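Local structure of L-methionine gamma-lyase (Fusobacterium nucleatum subsp. nucleatum, 6LXU) at residues V186-A191 with Q196-L201; N215-V220 with E264-R269; V278-K283 with D386-L391. The protein belongs to the Cys/Met metabolism family of pyridoxal-phosphate-dependent enzymes and carries its cofactor covalently bound to the chain. One frame throughout, in Å; residues are numbered along the deposited sequence.

Contact 1. Residues V186-A191 with Q196-L201; sequences VDNTFA and QKPLKL
N188 and Q196 hold each other through two hydrogen bonds just past the end of strand 183-187. N188 CB lies 4.1 Å from CG of P198, and N188 CG packs against the same proline ring, 3.7 Å from P198 CD. With CG anti to the backbone N (chi1 -161°), the amide is carried across to the 196-201 segment, where it divides its work. N188 OD1 accepts from Q196 NE2 at 2.8 Å, met nearly head-on and in the plane of the glutamine amide. N188 ND2 gives to the main-chain O of Q196 at 2.9 Å, approaching from above that carbonyl's plane. Both ends of the asparagine amide are thus gripped, which fixes its flip, and ND2 also reaches E78. The two amide planes lie 24° apart. A191 CB closes on Q196 NE2 at 3.5 Å, while V186 CG1 rests 3.9 Å from P198 CG. Next door, D187 OD1 takes both N and OG1 of T189, the backbone bond making an Asx turn; D187 OD2 lies near N1 of the modified lysine at position 212. This strand end, with its aspartate beside the pyridine nitrogen, is typical of the cofactor site of fold-type I pyridoxal-phosphate enzymes.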
ATOM      1  N   VAL A 186      16.145 -27.047  -7.232  1.00  6.69           N
ATOM      2  CA  VAL A 186      17.262 -26.109  -7.132  1.00  6.47           C
ATOM      3  C   VAL A 186      16.792 -24.764  -6.600  1.00  6.05           C
ATOM      4  O   VAL A 186      15.851 -24.178  -7.130  1.00  6.24           O
ATOM      5  CB  VAL A 186      17.954 -25.907  -8.493  1.00  6.87           C
ATOM      6  CG1 VAL A 186      19.010 -24.814  -8.434  1.00  7.12           C
ATOM      7  CG2 VAL A 186      18.572 -27.214  -8.930  1.00  7.08           C
ATOM      8  N   ASP A 187      17.504 -24.281  -5.596  1.00  5.78           N
ATOM      9  CA  ASP A 187      17.348 -22.911  -5.098  1.00  5.69           C
ATOM     10  C   ASP A 187      18.232 -22.009  -5.950  1.00  5.53           C
ATOM     11  O   ASP A 187      19.449 -22.011  -5.812  1.00  5.79           O
ATOM     12  CB  ASP A 187      17.711 -22.879  -3.614  1.00  5.89           C
ATOM     13  CG  ASP A 187      17.567 -21.509  -2.981  1.00  6.15           C
ATOM     14  OD1 ASP A 187      17.506 -20.508  -3.728  1.00  6.43           O
ATOM     15  OD2 ASP A 187      17.544 -21.446  -1.725  1.00  6.28           O
ATOM     16  N   ASN A 188      17.582 -21.268  -6.854  1.00  5.28           N
ATOM     17  CA  ASN A 188      18.245 -20.416  -7.844  1.00  5.33           C
ATOM     18  C   ASN A 188      18.283 -18.942  -7.425  1.00  5.21           C
ATOM     19  O   ASN A 188      18.436 -18.059  -8.267  1.00  5.17           O
ATOM     20  CB  ASN A 188      17.534 -20.573  -9.201  1.00  5.40           C
ATOM     21  CG  ASN A 188      18.375 -20.129 -10.391  1.00  5.65           C
ATOM     22  OD1 ASN A 188      19.590 -20.332 -10.403  1.00  6.22           O
ATOM     23  ND2 ASN A 188      17.722 -19.538 -11.400  1.00  5.92           N
ATOM     24  N   THR A 189      18.171 -18.688  -6.119  1.00  5.15           N
ATOM     25  CA  THR A 189      18.105 -17.320  -5.590  1.00  5.12           C
ATOM     26  C   THR A 189      19.301 -16.458  -5.995  1.00  5.25           C
ATOM     27  O   THR A 189      19.131 -15.364  -6.519  1.00  5.47           O
ATOM     28  CB  THR A 189      17.983 -17.341  -4.056  1.00  5.13           C
ATOM     29  OG1 THR A 189      16.756 -17.980  -3.681  1.00  5.32           O
ATOM     30  CG2 THR A 189      17.982 -15.946  -3.474  1.00  5.21           C
ATOM     31  N   PHE A 190      20.512 -16.937  -5.707  1.00  5.49           N
ATOM     32  CA  PHE A 190      21.709 -16.118  -5.923  1.00  5.90           C
ATOM     33  C   PHE A 190      21.947 -15.815  -7.390  1.00  5.66           C
ATOM     34  O   PHE A 190      22.325 -14.708  -7.759  1.00  6.00           O
ATOM     35  CB  PHE A 190      22.963 -16.827  -5.392  1.00  6.29           C
ATOM     36  CG  PHE A 190      23.223 -16.678  -3.913  1.00  7.00           C
ATOM     37  CD1 PHE A 190      22.226 -16.353  -2.982  1.00  7.26           C
ATOM     38  CD2 PHE A 190      24.516 -16.857  -3.450  1.00  7.93           C
ATOM     39  CE1 PHE A 190      22.518 -16.241  -1.625  1.00  7.90           C
ATOM     40  CE2 PHE A 190      24.816 -16.750  -2.096  1.00  8.43           C
ATOM     41  CZ  PHE A 190      23.815 -16.433  -1.189  1.00  8.66           C
ATOM     42  N   ALA A 191      21.780 -16.835  -8.236  1.00  5.63           N
ATOM     43  CA  ALA A 191      22.095 -16.686  -9.650  1.00  5.71           C
ATOM     44  C   ALA A 191      21.023 -15.908 -10.392  1.00  5.73           C
ATOM     45  O   ALA A 191      21.335 -15.070 -11.242  1.00  5.78           O
ATOM     46  CB  ALA A 191      22.297 -18.043 -10.297  1.00  5.79           C
ATOM     47  N   GLN A 196      21.194 -18.074 -14.711  1.00  7.02           N
ATOM     48  CA  GLN A 196      21.125 -19.532 -14.677  1.00  7.28           C
ATOM     49  C   GLN A 196      19.675 -19.938 -14.776  1.00  7.04           C
ATOM     50  O   GLN A 196      18.831 -19.347 -14.095  1.00  7.10           O
ATOM     51  CB  GLN A 196      21.719 -19.967 -13.340  1.00  7.67           C
ATOM     52  CG  GLN A 196      21.891 -21.443 -13.083  1.00  7.96           C
ATOM     53  CD  GLN A 196      22.740 -21.675 -11.847  1.00  7.77           C
ATOM     54  OE1 GLN A 196      23.943 -21.918 -11.943  1.00  8.39           O
ATOM     55  NE2 GLN A 196      22.129 -21.563 -10.669  1.00  7.40           N
ATOM     56  N   LYS A 197      19.377 -20.928 -15.626  1.00  7.41           N
ATOM     57  CA  LYS A 197      18.020 -21.424 -15.818  1.00  7.73           C
ATOM     58  C   LYS A 197      18.019 -22.939 -15.617  1.00  7.53           C
ATOM     59  O   LYS A 197      18.171 -23.722 -16.574  1.00  7.39           O
ATOM     60  CB  LYS A 197      17.468 -21.027 -17.190  1.00  8.39           C
ATOM     61  CG  LYS A 197      17.366 -19.513 -17.374  1.00  8.96           C
ATOM     62  CD  LYS A 197      16.496 -19.142 -18.564  1.00  9.75           C
ATOM     63  CE  LYS A 197      16.608 -17.666 -18.915  1.00 10.22           C
ATOM     64  NZ  LYS A 197      15.503 -17.213 -19.801  1.00 10.82           N
ATOM     65  N   PRO A 198      17.906 -23.372 -14.359  1.00  7.24           N
ATOM     66  CA  PRO A 198      18.084 -24.789 -14.057  1.00  7.41           C
ATOM     67  C   PRO A 198      17.148 -25.730 -14.814  1.00  7.75           C
ATOM     68  O   PRO A 198      17.550 -26.879 -15.108  1.00  7.53           O
ATOM     69  CB  PRO A 198      17.851 -24.853 -12.537  1.00  7.35           C
ATOM     70  CG  PRO A 198      18.239 -23.495 -12.046  1.00  7.37           C
ATOM     71  CD  PRO A 198      17.771 -22.569 -13.121  1.00  7.22           C
ATOM     72  N   LEU A 199      15.937 -25.298 -15.132  1.00  8.00           N
ATOM     73  CA  LEU A 199      15.016 -26.190 -15.841  1.00  8.92           C
ATOM     74  C   LEU A 199      15.563 -26.584 -17.209  1.00  9.47           C
ATOM     75  O   LEU A 199      15.310 -27.704 -17.677  1.00 10.57           O
ATOM     76  CB  LEU A 199      13.640 -25.542 -15.994  1.00  9.18           C
ATOM     77  CG  LEU A 199      12.937 -25.180 -14.678  1.00  9.39           C
ATOM     78  CD1 LEU A 199      11.613 -24.512 -14.973  1.00  9.76           C
ATOM     79  CD2 LEU A 199      12.730 -26.382 -13.764  1.00  9.73           C
ATOM     80  N   LYS A 200      16.353 -25.714 -17.822  1.00  9.80           N
ATOM     81  CA  LYS A 200      16.960 -26.023 -19.125  1.00 10.88           C
ATOM     82  C   LYS A 200      18.081 -27.045 -19.015  1.00 10.87           C
ATOM     83  O   LYS A 200      18.532 -27.576 -20.049  1.00 12.35           O
ATOM     84  CB  LYS A 200      17.446 -24.735 -19.791  1.00 12.33           C
ATOM     85  CG  LYS A 200      16.324 -23.725 -19.990  1.00 14.20           C
ATOM     86  CD  LYS A 200      16.761 -22.502 -20.771  1.00 16.42           C
ATOM     87  CE  LYS A 200      16.868 -22.789 -22.260  1.00 18.24           C
ATOM     88  NZ  LYS A 200      17.015 -21.539 -23.041  1.00 20.20           N
ATOM     89  N   LEU A 201      18.527 -27.338 -17.791  1.00 10.42           N
ATOM     90  CA  LEU A 201      19.584 -28.305 -17.515  1.00 10.50           C
ATOM     91  C   LEU A 201      19.044 -29.642 -17.010  1.00 10.23           C
ATOM     92  O   LEU A 201      19.825 -30.507 -16.640  1.00 11.03           O
ATOM     93  CB  LEU A 201      20.570 -27.710 -16.502  1.00 10.78           C
ATOM     94  CG  LEU A 201      21.144 -26.352 -16.922  1.00 11.39           C
ATOM     95  CD1 LEU A 201      22.040 -25.816 -15.820  1.00 11.82           C
ATOM     96  CD2 LEU A 201      21.909 -26.417 -18.235  1.00 11.94           C
TER

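Contact 2. Residues N215-V220 with E264-R269; sequences NGHGDV and EIRMER
R266 lays its guanidinium against the backbone of N215 and G216, and this is the tight part of the contact. R266 NH1 sits 3.4 Å from G216 CA, and N215 O stands 3.8 Å from R266 NH2, over one face of the group and offset toward its rim. G216, with its positive phi, brings its CA right up to the guanidinium. The arginine chain bends at chi3 (-66°), turning the flat group to meet the loop. Its nitrogens are held by T262 OG1 at NE, by Y213 O at NH1 and by G259 O at NH2, so the plane is fixed from several directions.

The looser part lies around H217 and a water. H217 CE1 comes no nearer than 3.8 Å to R266 NE, with ring and guanidinium planes 66° apart. The imidazole is held by its own loop instead: H217 ND1 gives to N215 O at 2.8 Å, exactly in the ring plane. A single water bridges the segments, donating to G216 O at 3.1 Å and accepting from R266 NH1 at 2.8 Å. Farther along, N215 ND2 bonds D219 OD1, and D219 OD2 forms a salt bridge with R258 of a second subunit. Such a buried arginine, tying the loop just after the cofactor-bearing lysine to helix 263-282, belongs to the surroundings of the active site and the subunit interface in this tetramer.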
ATOM      1  N   ASN A 215      12.662  -9.263  -6.395  1.00  4.30           N
ATOM      2  CA  ASN A 215      12.044  -8.018  -5.945  1.00  4.31           C
ATOM      3  C   ASN A 215      13.056  -6.867  -6.006  1.00  4.34           C
ATOM      4  O   ASN A 215      12.763  -5.785  -6.526  1.00  4.71           O
ATOM      5  CB  ASN A 215      11.502  -8.156  -4.531  1.00  4.35           C
ATOM      6  CG  ASN A 215      10.841  -6.884  -4.081  1.00  4.38           C
ATOM      7  OD1 ASN A 215       9.871  -6.447  -4.697  1.00  4.71           O
ATOM      8  ND2 ASN A 215      11.385  -6.245  -3.052  1.00  4.36           N
ATOM      9  N   GLY A 216      14.229  -7.089  -5.408  1.00  4.41           N
ATOM     10  CA  GLY A 216      15.370  -6.204  -5.537  1.00  4.63           C
ATOM     11  C   GLY A 216      15.428  -4.979  -4.661  1.00  4.59           C
ATOM     12  O   GLY A 216      16.444  -4.299  -4.643  1.00  4.99           O
ATOM     13  N   HIS A 217      14.328  -4.662  -3.963  1.00  4.59           N
ATOM     14  CA  HIS A 217      14.197  -3.376  -3.297  1.00  4.65           C
ATOM     15  C   HIS A 217      14.079  -3.500  -1.780  1.00  4.65           C
ATOM     16  O   HIS A 217      13.751  -2.535  -1.101  1.00  4.85           O
ATOM     17  CB  HIS A 217      13.024  -2.592  -3.910  1.00  4.64           C
ATOM     18  CG  HIS A 217      13.275  -2.157  -5.323  1.00  4.74           C
ATOM     19  ND1 HIS A 217      13.260  -3.028  -6.393  1.00  4.70           N
ATOM     20  CD2 HIS A 217      13.588  -0.936  -5.829  1.00  4.80           C
ATOM     21  CE1 HIS A 217      13.533  -2.343  -7.498  1.00  4.70           C
ATOM     22  NE2 HIS A 217      13.734  -1.074  -7.187  1.00  4.90           N
ATOM     23  N   GLY A 218      14.384  -4.678  -1.236  1.00  4.81           N
ATOM     24  CA  GLY A 218      14.565  -4.788   0.221  1.00  5.06           C
ATOM     25  C   GLY A 218      13.335  -4.459   1.035  1.00  5.02           C
ATOM     26  O   GLY A 218      13.456  -4.026   2.182  1.00  5.11           O
ATOM     27  N   ASP A 219      12.147  -4.678   0.464  1.00  4.86           N
ATOM     28  CA  ASP A 219      10.903  -4.256   1.084  1.00  4.82           C
ATOM     29  C   ASP A 219       9.823  -5.333   1.092  1.00  4.93           C
ATOM     30  O   ASP A 219       8.697  -5.085   1.552  1.00  5.34           O
ATOM     31  CB  ASP A 219      10.423  -2.913   0.532  1.00  4.85           C
ATOM     32  CG  ASP A 219      10.221  -2.877  -0.970  1.00  4.80           C
ATOM     33  OD1 ASP A 219      10.308  -3.945  -1.629  1.00  5.08           O
ATOM     34  OD2 ASP A 219       9.988  -1.753  -1.487  1.00  5.21           O
ATOM     35  N   VAL A 220      10.165  -6.543   0.628  1.00  4.92           N
ATOM     36  CA  VAL A 220       9.210  -7.646   0.530  1.00  5.14           C
ATOM     37  C   VAL A 220       9.901  -8.929   0.971  1.00  5.10           C
ATOM     38  O   VAL A 220      11.059  -9.176   0.611  1.00  5.71           O
ATOM     39  CB  VAL A 220       8.746  -7.811  -0.943  1.00  5.57           C
ATOM     40  CG1 VAL A 220       7.926  -9.063  -1.149  1.00  6.15           C
ATOM     41  CG2 VAL A 220       7.949  -6.614  -1.425  1.00  5.64           C
ATOM     42  N   GLU A 264      16.299  -6.708 -15.431  1.00  5.55           N
ATOM     43  CA  GLU A 264      17.429  -6.874 -16.344  1.00  5.87           C
ATOM     44  C   GLU A 264      18.530  -5.864 -16.058  1.00  5.56           C
ATOM     45  O   GLU A 264      19.704  -6.221 -15.936  1.00  5.72           O
ATOM     46  CB  GLU A 264      16.987  -6.740 -17.800  1.00  6.44           C
ATOM     47  CG  GLU A 264      18.134  -6.894 -18.793  1.00  7.17           C
ATOM     48  CD  GLU A 264      17.745  -6.604 -20.217  1.00  7.63           C
ATOM     49  OE1 GLU A 264      17.113  -5.571 -20.483  1.00  7.73           O
ATOM     50  OE2 GLU A 264      18.114  -7.421 -21.097  1.00  9.47           O
ATOM     51  N   ILE A 265      18.164  -4.585 -15.987  1.00  5.40           N
ATOM     52  CA  ILE A 265      19.166  -3.543 -15.796  1.00  5.47           C
ATOM     53  C   ILE A 265      19.765  -3.585 -14.398  1.00  5.04           C
ATOM     54  O   ILE A 265      20.933  -3.240 -14.227  1.00  5.17           O
ATOM     55  CB  ILE A 265      18.662  -2.126 -16.171  1.00  5.79           C
ATOM     56  CG1 ILE A 265      17.349  -1.747 -15.473  1.00  6.05           C
ATOM     57  CG2 ILE A 265      18.551  -2.019 -17.692  1.00  6.20           C
ATOM     58  CD1 ILE A 265      16.997  -0.275 -15.581  1.00  6.18           C
ATOM     59  N   ARG A 266      18.985  -3.983 -13.394  1.00  4.86           N
ATOM     60  CA  ARG A 266      19.546  -4.144 -12.056  1.00  4.83           C
ATOM     61  C   ARG A 266      20.592  -5.249 -12.063  1.00  4.83           C
ATOM     62  O   ARG A 266      21.705  -5.060 -11.585  1.00  4.96           O
ATOM     63  CB  ARG A 266      18.468  -4.446 -11.013  1.00  4.82           C
ATOM     64  CG  ARG A 266      17.588  -3.244 -10.688  1.00  4.86           C
ATOM     65  CD  ARG A 266      16.607  -3.480  -9.546  1.00  4.82           C
ATOM     66  NE  ARG A 266      15.573  -4.476  -9.846  1.00  4.87           N
ATOM     67  CZ  ARG A 266      15.568  -5.754  -9.445  1.00  4.87           C
ATOM     68  NH1 ARG A 266      16.578  -6.249  -8.724  1.00  5.03           N
ATOM     69  NH2 ARG A 266      14.562  -6.547  -9.781  1.00  4.98           N
ATOM     70  N   MET A 267      20.250  -6.413 -12.597  1.00  5.08           N
ATOM     71  CA  MET A 267      21.220  -7.514 -12.591  1.00  5.33           C
ATOM     72  C   MET A 267      22.484  -7.167 -13.370  1.00  5.62           C
ATOM     73  O   MET A 267      23.594  -7.524 -12.959  1.00  5.66           O
ATOM     74  CB  MET A 267      20.603  -8.809 -13.123  1.00  5.41           C
ATOM     75  CG  MET A 267      19.478  -9.370 -12.259  1.00  5.42           C
ATOM     76  SD  MET A 267      19.795  -9.428 -10.489  1.00  5.54           S
ATOM     77  CE  MET A 267      21.222 -10.510 -10.448  1.00  5.63           C
ATOM     78  N   GLU A 268      22.319  -6.474 -14.499  1.00  5.98           N
ATOM     79  CA  GLU A 268      23.478  -6.049 -15.284  0.50  6.32           C
ATOM     80  C   GLU A 268      24.408  -5.157 -14.470  1.00  6.25           C
ATOM     81  O   GLU A 268      25.621  -5.359 -14.463  1.00  6.28           O
ATOM     82  CB  GLU A 268      23.041  -5.360 -16.581  0.50  6.90           C
ATOM     83  CG  GLU A 268      22.563  -6.361 -17.607  0.50  7.55           C
ATOM     84  CD  GLU A 268      22.044  -5.778 -18.876  0.50  8.14           C
ATOM     85  OE1 GLU A 268      21.921  -4.545 -18.961  0.50  9.18           O
ATOM     86  OE2 GLU A 268      21.769  -6.596 -19.794  0.50  8.91           O
ATOM     87  N   ARG A 269      23.844  -4.188 -13.760  1.00  5.95           N
ATOM     88  CA  ARG A 269      24.658  -3.273 -12.959  0.50  5.97           C
ATOM     89  C   ARG A 269      25.228  -3.959 -11.722  1.00  5.89           C
ATOM     90  O   ARG A 269      26.381  -3.721 -11.362  1.00  6.00           O
ATOM     91  CB  ARG A 269      23.846  -2.034 -12.595  0.50  6.05           C
ATOM     92  CG  ARG A 269      24.594  -0.993 -11.774  0.50  6.23           C
ATOM     93  CD  ARG A 269      25.892  -0.529 -12.421  0.50  6.51           C
ATOM     94  NE  ARG A 269      25.725  -0.082 -13.803  0.50  6.62           N
ATOM     95  CZ  ARG A 269      25.561   1.180 -14.194  0.50  6.81           C
ATOM     96  NH1 ARG A 269      25.541   2.159 -13.309  0.50  6.92           N
ATOM     97  NH2 ARG A 269      25.439   1.460 -15.478  0.50  6.81           N
TER
HETATM   98  O   HOH W   1      18.325  -4.821  -7.023  1.00  5.49           O

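Contact 3. Residues V278-K283 with D386-L391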
ATOM      1  N   VAL A 278      35.515  -7.293  -7.305  1.00  7.57           N
ATOM      2  CA  VAL A 278      36.322  -8.517  -7.166  1.00  7.93           C
ATOM      3  C   VAL A 278      37.782  -8.240  -7.526  1.00  8.50           C
ATOM      4  O   VAL A 278      38.698  -8.653  -6.790  1.00  9.05           O
ATOM      5  CB  VAL A 278      35.767  -9.667  -8.030  1.00  7.89           C
ATOM      6  CG1 VAL A 278      36.743 -10.842  -8.125  1.00  8.20           C
ATOM      7  CG2 VAL A 278      34.441 -10.147  -7.471  1.00  8.03           C
ATOM      8  N   ASP A 279      38.012  -7.546  -8.635  1.00  9.22           N
ATOM      9  CA  ASP A 279      39.385  -7.239  -9.034  1.00 10.73           C
ATOM     10  C   ASP A 279      40.090  -6.396  -7.970  1.00 10.41           C
ATOM     11  O   ASP A 279      41.256  -6.682  -7.621  1.00 10.94           O
ATOM     12  CB  ASP A 279      39.407  -6.528 -10.382  1.00 12.81           C
ATOM     13  CG  ASP A 279      40.790  -6.530 -11.010  1.00 15.80           C
ATOM     14  OD1 ASP A 279      41.319  -7.623 -11.269  1.00 19.57           O
ATOM     15  OD2 ASP A 279      41.349  -5.445 -11.199  1.00 19.62           O
ATOM     16  N   PHE A 280      39.401  -5.385  -7.442  1.00  9.60           N
ATOM     17  CA  PHE A 280      39.936  -4.554  -6.370  1.00  9.56           C
ATOM     18  C   PHE A 280      40.290  -5.381  -5.130  1.00  9.15           C
ATOM     19  O   PHE A 280      41.398  -5.279  -4.584  1.00  9.44           O
ATOM     20  CB  PHE A 280      38.926  -3.448  -6.025  1.00  9.80           C
ATOM     21  CG  PHE A 280      39.212  -2.742  -4.746  1.00 10.29           C
ATOM     22  CD1 PHE A 280      40.232  -1.798  -4.676  1.00 10.81           C
ATOM     23  CD2 PHE A 280      38.485  -3.019  -3.594  1.00 10.74           C
ATOM     24  CE1 PHE A 280      40.494  -1.136  -3.490  1.00 11.48           C
ATOM     25  CE2 PHE A 280      38.756  -2.362  -2.411  1.00 11.70           C
ATOM     26  CZ  PHE A 280      39.762  -1.427  -2.361  1.00 11.65           C
ATOM     27  N   LEU A 281      39.357  -6.197  -4.666  1.00  8.77           N
ATOM     28  CA  LEU A 281      39.593  -6.988  -3.460  1.00  8.80           C
ATOM     29  C   LEU A 281      40.674  -8.032  -3.668  1.00  9.00           C
ATOM     30  O   LEU A 281      41.523  -8.239  -2.787  1.00  9.49           O
ATOM     31  CB  LEU A 281      38.316  -7.681  -2.995  1.00  8.86           C
ATOM     32  CG  LEU A 281      37.196  -6.771  -2.489  1.00  8.89           C
ATOM     33  CD1 LEU A 281      35.902  -7.556  -2.346  1.00  9.33           C
ATOM     34  CD2 LEU A 281      37.569  -6.118  -1.171  1.00  9.45           C
ATOM     35  N   ASN A 282      40.664  -8.691  -4.811  1.00  9.12           N
ATOM     36  CA  ASN A 282      41.621  -9.773  -5.049  1.00 10.06           C
ATOM     37  C   ASN A 282      43.056  -9.272  -5.167  1.00 10.64           C
ATOM     38  O   ASN A 282      43.986 -10.059  -4.926  1.00 11.78           O
ATOM     39  CB  ASN A 282      41.244 -10.561  -6.296  1.00 10.19           C
ATOM     40  CG  ASN A 282      41.749 -11.991  -6.268  1.00 10.59           C
ATOM     41  OD1 ASN A 282      41.775 -12.631  -5.221  1.00 11.40           O
ATOM     42  ND2 ASN A 282      42.095 -12.513  -7.442  1.00 11.62           N
ATOM     43  N   LYS A 283      43.245  -8.002  -5.518  1.00 11.09           N
ATOM     44  CA  LYS A 283      44.570  -7.365  -5.572  1.00 12.02           C
ATOM     45  C   LYS A 283      44.915  -6.597  -4.301  1.00 11.37           C
ATOM     46  O   LYS A 283      46.005  -6.016  -4.218  1.00 11.69           O
ATOM     47  CB  LYS A 283      44.645  -6.429  -6.786  1.00 13.53           C
ATOM     48  CG  LYS A 283      44.571  -7.150  -8.117  1.00 15.15           C
ATOM     49  CD  LYS A 283      44.467  -6.192  -9.293  1.00 16.56           C
ATOM     50  CE  LYS A 283      44.547  -6.938 -10.619  1.00 18.04           C
ATOM     51  NZ  LYS A 283      44.198  -6.068 -11.777  1.00 19.30           N
ATOM     52  N   ASP A 386      32.267   4.742  -5.688  1.00  8.34           N
ATOM     53  CA  ASP A 386      31.883   5.070  -4.325  1.00  8.15           C
ATOM     54  C   ASP A 386      31.915   3.842  -3.418  1.00  7.80           C
ATOM     55  O   ASP A 386      32.303   3.939  -2.251  1.00  7.93           O
ATOM     56  CB  ASP A 386      30.484   5.703  -4.314  1.00  8.31           C
ATOM     57  CG  ASP A 386      30.414   6.992  -5.109  1.00  8.66           C
ATOM     58  OD1 ASP A 386      31.435   7.739  -5.148  1.00  9.99           O
ATOM     59  OD2 ASP A 386      29.345   7.278  -5.694  1.00  8.27           O
ATOM     60  N   ILE A 387      31.496   2.687  -3.935  1.00  7.58           N
ATOM     61  CA  ILE A 387      31.563   1.464  -3.148  1.00  7.58           C
ATOM     62  C   ILE A 387      33.033   1.139  -2.841  1.00  7.66           C
ATOM     63  O   ILE A 387      33.376   0.841  -1.702  1.00  7.86           O
ATOM     64  CB  ILE A 387      30.890   0.269  -3.859  1.00  7.28           C
ATOM     65  CG1 ILE A 387      29.409   0.565  -4.201  1.00  7.24           C
ATOM     66  CG2 ILE A 387      30.972  -0.976  -2.982  1.00  7.58           C
ATOM     67  CD1 ILE A 387      28.809  -0.460  -5.150  1.00  7.14           C
ATOM     68  N   ILE A 388      33.872   1.206  -3.869  1.00  7.92           N
ATOM     69  CA  ILE A 388      35.303   0.942  -3.699  1.00  8.62           C
ATOM     70  C   ILE A 388      35.954   1.956  -2.763  1.00  9.03           C
ATOM     71  O   ILE A 388      36.754   1.560  -1.912  1.00  9.20           O
ATOM     72  CB  ILE A 388      36.017   0.821  -5.057  1.00  9.11           C
ATOM     73  CG1 ILE A 388      35.571  -0.489  -5.725  1.00  9.70           C
ATOM     74  CG2 ILE A 388      37.540   0.829  -4.874  1.00  9.37           C
ATOM     75  CD1 ILE A 388      36.053  -0.717  -7.143  1.00  9.88           C
ATOM     76  N   ALA A 389      35.615   3.234  -2.879  1.00  8.80           N
ATOM     77  CA  ALA A 389      36.190   4.227  -1.964  1.00  9.08           C
ATOM     78  C   ALA A 389      35.831   3.916  -0.518  1.00  9.04           C
ATOM     79  O   ALA A 389      36.668   4.067   0.391  1.00  9.33           O
ATOM     80  CB  ALA A 389      35.747   5.629  -2.350  1.00  9.37           C
ATOM     81  N   ASP A 390      34.600   3.464  -0.285  1.00  8.60           N
ATOM     82  CA  ASP A 390      34.178   3.110   1.057  1.00  8.65           C
ATOM     83  C   ASP A 390      34.960   1.903   1.579  1.00  8.88           C
ATOM     84  O   ASP A 390      35.473   1.936   2.690  1.00  9.10           O
ATOM     85  CB  ASP A 390      32.661   2.839   1.079  1.00  8.59           C
ATOM     86  CG  ASP A 390      32.093   2.697   2.467  1.00  9.02           C
ATOM     87  OD1 ASP A 390      32.529   3.451   3.379  1.00  9.55           O
ATOM     88  OD2 ASP A 390      31.159   1.876   2.652  1.00  8.68           O
ATOM     89  N   LEU A 391      35.030   0.839   0.792  1.00  8.80           N
ATOM     90  CA  LEU A 391      35.826  -0.326   1.192  1.00  9.26           C
ATOM     91  C   LEU A 391      37.295   0.041   1.412  1.00 10.01           C
ATOM     92  O   LEU A 391      37.904  -0.416   2.387  1.00 10.77           O
ATOM     93  CB  LEU A 391      35.719  -1.424   0.147  1.00  9.06           C
ATOM     94  CG  LEU A 391      34.332  -2.058  -0.025  1.00  9.22           C
ATOM     95  CD1 LEU A 391      34.288  -2.911  -1.279  1.00  9.39           C
ATOM     96  CD2 LEU A 391      33.946  -2.872   1.195  1.00  9.59           C
TER
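F280 and I388 make the main touch here, a CH-pi contact. I388 CG2 stands over the centre of the phenylalanine ring, 3.8 Å from the centroid of F280 and 11° off the normal. Within the ring, CD1 and CE1 are its nearest atoms. The first torsion of F280 (chi1 166°) places CG anti to the backbone N and brings the ring to helix 384-396; in I388 the CG2 branch, also anti to its own N, is the one that lands on the face.

Plain apolar contact does the rest. F280 CE2 meets L391 CB at 4.1 Å, approaching obliquely, and I388 CD1 comes within 4.1 Å of F280 CB.

The polar bonds do not run between the two segments. On the outer side of the first helix, K283 NZ forms a salt bridge with D279 OD2 at 3.0 Å, and D279 OD2 offers its syn lone pair. D390 turns its carboxylate to the backbone N atoms of K334, L335 and C336.

The contact joins the C-terminal end of helix 263-282 to helix 384-396. F280 also packs on E392 and L395 along the latter, and I388 on T276 and I277 of the former, while V278 and L281 rest on strand 314-319 of the five-stranded sheet.

From the N terminus, contact 1 comes first, closing a short loop of four residues, all in helix 192-195, where the chain leaves strand 183-187 of the seven-stranded sheet and heads for strand 205-209. Contact 2 spans 43 residues, bringing the loop before strand 223-227 to the start of helix 263-282. Contact 3 spans 102, joining the far end of that helix to helix 384-396. The three loops follow in series, neither nesting nor crossing. Centres of contacts 1 and 2 lie about 17 Å apart, those of contacts 2 and 3 about 21 Å. Helix 263-282, shared by contacts 2 and 3, runs from the surroundings of the large sheet to the smaller five-stranded one.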